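Local structure of uncharacterized protein (Staphylococcus saprophyticus subsp. saprophyticus ATCC 15305, 3FOJ) at residues V19-V24 against Y60-A65. The protein is of unknown function but carries a rhodanese-like domain, the fold of sulfurtransferases that move sulfane sulfur through a cysteine. Sequence-based numbering, arbitrary orientation.
Sequences VNIVDV and YIICKA
V22 and I61 pair in parallel register, their side chains side by side and pointing the same way: chi1 (-46°) sets I61 CG1 anti to the carbonyl carbon, and chi2 (-57°) brings CD1 to 3.7 Å from V22 CB. The other branch, I61 CG2, lies 3.9 Å from V24 CG1, the two side chains crossing at about a right angle. On the other face, which Y60 and D23 share, I21 and I62 lie alongside each other, I21 CG2 4.1 Å from I62 CG2. At the start of the pair the V19 and Y60 side chains cross at about a right angle, V19 CB 3.8 Å from Y60 CE1, while N20 O sits at the ring edge, in plane, and accepts Y60 N at 2.8 Å. Three more backbone bonds follow, V22 N to Y60 O, I62 N to V22 O and V24 N to I62 O (2.9 to 3.0 Å, N-H...O at least 166°), the last continuing past both strands. There V24 CG2 packs on C63 CB (3.8 Å); C63 begins the loop where active rhodaneses place the catalytic cysteine, and is probably its equivalent. D23 OD2 salt-bridges R25. The I61 side chain packs on S69, V73 and L76 of helix 67-77, I62 touches M90 of helix 89-93, and strands 39-40 and 82-86 flank the pair.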
ATOM      1  N   VAL A  19      10.727  -2.050   0.048  1.00 23.44           N
ATOM      2  CA  VAL A  19       9.888  -1.151   0.832  1.00 21.26           C
ATOM      3  C   VAL A  19       8.675  -1.883   1.389  1.00 19.66           C
ATOM      4  O   VAL A  19       8.286  -2.942   0.887  1.00 20.01           O
ATOM      5  CB  VAL A  19       9.394   0.045  -0.011  1.00 21.61           C
ATOM      6  CG1 VAL A  19      10.576   0.887  -0.465  1.00 22.21           C
ATOM      7  CG2 VAL A  19       8.594  -0.456  -1.204  1.00 21.27           C
ATOM      8  N   ASN A  20       8.087  -1.312   2.436  1.00 16.59           N
ATOM      9  CA  ASN A  20       6.907  -1.886   3.070  1.00 15.33           C
ATOM     10  C   ASN A  20       5.670  -1.455   2.293  1.00 14.94           C
ATOM     11  O   ASN A  20       5.385  -0.264   2.197  1.00 14.74           O
ATOM     12  CB  ASN A  20       6.776  -1.381   4.504  1.00 16.20           C
ATOM     13  CG  ASN A  20       7.978  -1.717   5.363  1.00 18.74           C
ATOM     14  OD1 ASN A  20       8.340  -0.954   6.257  1.00 21.49           O
ATOM     15  ND2 ASN A  20       8.587  -2.867   5.113  1.00 17.74           N
ATOM     16  N   ILE A  21       4.940  -2.421   1.745  1.00 12.52           N
ATOM     17  CA  ILE A  21       3.726  -2.132   0.993  1.00 11.62           C
ATOM     18  C   ILE A  21       2.536  -2.785   1.687  1.00 11.22           C
ATOM     19  O   ILE A  21       2.621  -3.935   2.110  1.00 11.34           O
ATOM     20  CB  ILE A  21       3.797  -2.693  -0.445  1.00 12.10           C
ATOM     21  CG1 ILE A  21       4.936  -2.023  -1.211  1.00 13.65           C
ATOM     22  CG2 ILE A  21       2.463  -2.485  -1.155  1.00 13.49           C
ATOM     23  CD1 ILE A  21       5.189  -2.632  -2.575  1.00 16.59           C
ATOM     24  N   VAL A  22       1.440  -2.038   1.809  1.00  8.77           N
ATOM     25  CA  VAL A  22       0.212  -2.544   2.414  1.00 10.85           C
ATOM     26  C   VAL A  22      -0.918  -2.375   1.397  1.00  9.87           C
ATOM     27  O   VAL A  22      -1.247  -1.255   0.990  1.00 10.26           O
ATOM     28  CB  VAL A  22      -0.157  -1.787   3.717  1.00  9.14           C
ATOM     29  CG1 VAL A  22      -1.468  -2.325   4.278  1.00 11.21           C
ATOM     30  CG2 VAL A  22       0.958  -1.939   4.746  1.00 12.22           C
ATOM     31  N   ASP A  23      -1.477  -3.510   0.984  1.00  9.64           N
ATOM     32  CA  ASP A  23      -2.570  -3.600   0.014  1.00 10.23           C
ATOM     33  C   ASP A  23      -3.867  -3.610   0.827  1.00 10.36           C
ATOM     34  O   ASP A  23      -4.127  -4.563   1.557  1.00 10.60           O
ATOM     35  CB  ASP A  23      -2.421  -4.919  -0.757  1.00 11.35           C
ATOM     36  CG  ASP A  23      -3.410  -5.064  -1.898  1.00 11.91           C
ATOM     37  OD1 ASP A  23      -4.536  -4.530  -1.817  1.00 10.55           O
ATOM     38  OD2 ASP A  23      -3.058  -5.749  -2.884  1.00 13.85           O
ATOM     39  N   VAL A  24      -4.680  -2.563   0.695  1.00  8.66           N
ATOM     40  CA  VAL A  24      -5.914  -2.470   1.471  1.00  9.97           C
ATOM     41  C   VAL A  24      -7.212  -2.843   0.745  1.00 10.65           C
ATOM     42  O   VAL A  24      -8.310  -2.508   1.200  1.00 11.39           O
ATOM     43  CB  VAL A  24      -6.043  -1.052   2.096  1.00  8.64           C
ATOM     44  CG1 VAL A  24      -4.832  -0.776   2.988  1.00  8.89           C
ATOM     45  CG2 VAL A  24      -6.126   0.011   1.000  1.00 10.15           C
ATOM     46  N   TYR A  60       3.937   2.142   2.325  1.00  7.94           N
ATOM     47  CA  TYR A  60       3.332   2.600   1.084  1.00  7.51           C
ATOM     48  C   TYR A  60       1.991   1.889   0.970  1.00  7.91           C
ATOM     49  O   TYR A  60       1.928   0.665   0.984  1.00  9.38           O
ATOM     50  CB  TYR A  60       4.251   2.277  -0.098  1.00  8.92           C
ATOM     51  CG  TYR A  60       5.545   3.063  -0.057  1.00  9.50           C
ATOM     52  CD1 TYR A  60       6.617   2.651   0.735  1.00 12.61           C
ATOM     53  CD2 TYR A  60       5.678   4.252  -0.774  1.00 10.73           C
ATOM     54  CE1 TYR A  60       7.796   3.414   0.814  1.00 11.21           C
ATOM     55  CE2 TYR A  60       6.843   5.015  -0.700  1.00 11.75           C
ATOM     56  CZ  TYR A  60       7.893   4.594   0.090  1.00 12.19           C
ATOM     57  OH  TYR A  60       9.037   5.358   0.153  1.00 13.45           O
ATOM     58  N   ILE A  61       0.923   2.671   0.861  1.00  7.05           N
ATOM     59  CA  ILE A  61      -0.431   2.131   0.824  1.00  7.70           C
ATOM     60  C   ILE A  61      -1.031   2.120  -0.571  1.00  8.70           C
ATOM     61  O   ILE A  61      -1.014   3.132  -1.266  1.00  7.54           O
ATOM     62  CB  ILE A  61      -1.343   2.960   1.751  1.00  6.73           C
ATOM     63  CG1 ILE A  61      -0.638   3.198   3.101  1.00  7.83           C
ATOM     64  CG2 ILE A  61      -2.689   2.278   1.913  1.00  8.38           C
ATOM     65  CD1 ILE A  61      -0.213   1.935   3.850  1.00  8.84           C
ATOM     66  N   ILE A  62      -1.582   0.977  -0.972  1.00  9.39           N
ATOM     67  CA  ILE A  62      -2.179   0.862  -2.300  1.00  9.75           C
ATOM     68  C   ILE A  62      -3.555   0.190  -2.262  1.00 10.17           C
ATOM     69  O   ILE A  62      -3.798  -0.709  -1.460  1.00  9.63           O
ATOM     70  CB  ILE A  62      -1.226   0.086  -3.258  1.00  9.02           C
ATOM     71  CG1 ILE A  62      -1.697   0.240  -4.699  1.00  9.82           C
ATOM     72  CG2 ILE A  62      -1.150  -1.386  -2.861  1.00 10.30           C
ATOM     73  CD1 ILE A  62      -0.708  -0.314  -5.709  1.00 11.71           C
ATOM     74  N   CYS A  63      -4.455   0.656  -3.123  1.00  8.74           N
ATOM     75  CA  CYS A  63      -5.800   0.108  -3.214  0.50  9.29           C
ATOM     76  C   CYS A  63      -6.111  -0.058  -4.697  1.00 10.48           C
ATOM     77  O   CYS A  63      -5.205  -0.053  -5.522  1.00 10.04           O
ATOM     78  CB  CYS A  63      -6.815   1.048  -2.558  0.50  8.78           C
ATOM     79  SG  CYS A  63      -6.981   2.663  -3.345  0.50 18.91           S
ATOM     80  N   LYS A  64      -7.384  -0.214  -5.040  1.00 11.17           N
ATOM     81  CA  LYS A  64      -7.756  -0.375  -6.439  1.00 13.25           C
ATOM     82  C   LYS A  64      -7.535   0.882  -7.283  1.00 13.33           C
ATOM     83  O   LYS A  64      -6.894   0.819  -8.334  1.00 12.84           O
ATOM     84  CB  LYS A  64      -9.227  -0.798  -6.554  1.00 15.23           C
ATOM     85  CG  LYS A  64      -9.767  -0.782  -7.984  1.00 19.13           C
ATOM     86  CD  LYS A  64     -11.286  -0.885  -7.994  1.00 24.12           C
ATOM     87  CE  LYS A  64     -11.859  -0.597  -9.377  1.00 26.90           C
ATOM     88  NZ  LYS A  64     -13.346  -0.479  -9.342  1.00 29.65           N
ATOM     89  N   ALA A  65      -8.041   2.022  -6.813  1.00 15.87           N
ATOM     90  CA  ALA A  65      -7.948   3.265  -7.580  1.00 18.36           C
ATOM     91  C   ALA A  65      -7.130   4.442  -7.045  1.00 19.97           C
ATOM     92  O   ALA A  65      -6.948   5.427  -7.762  1.00 23.43           O
ATOM     93  CB  ALA A  65      -9.360   3.749  -7.914  1.00 17.37           C
TER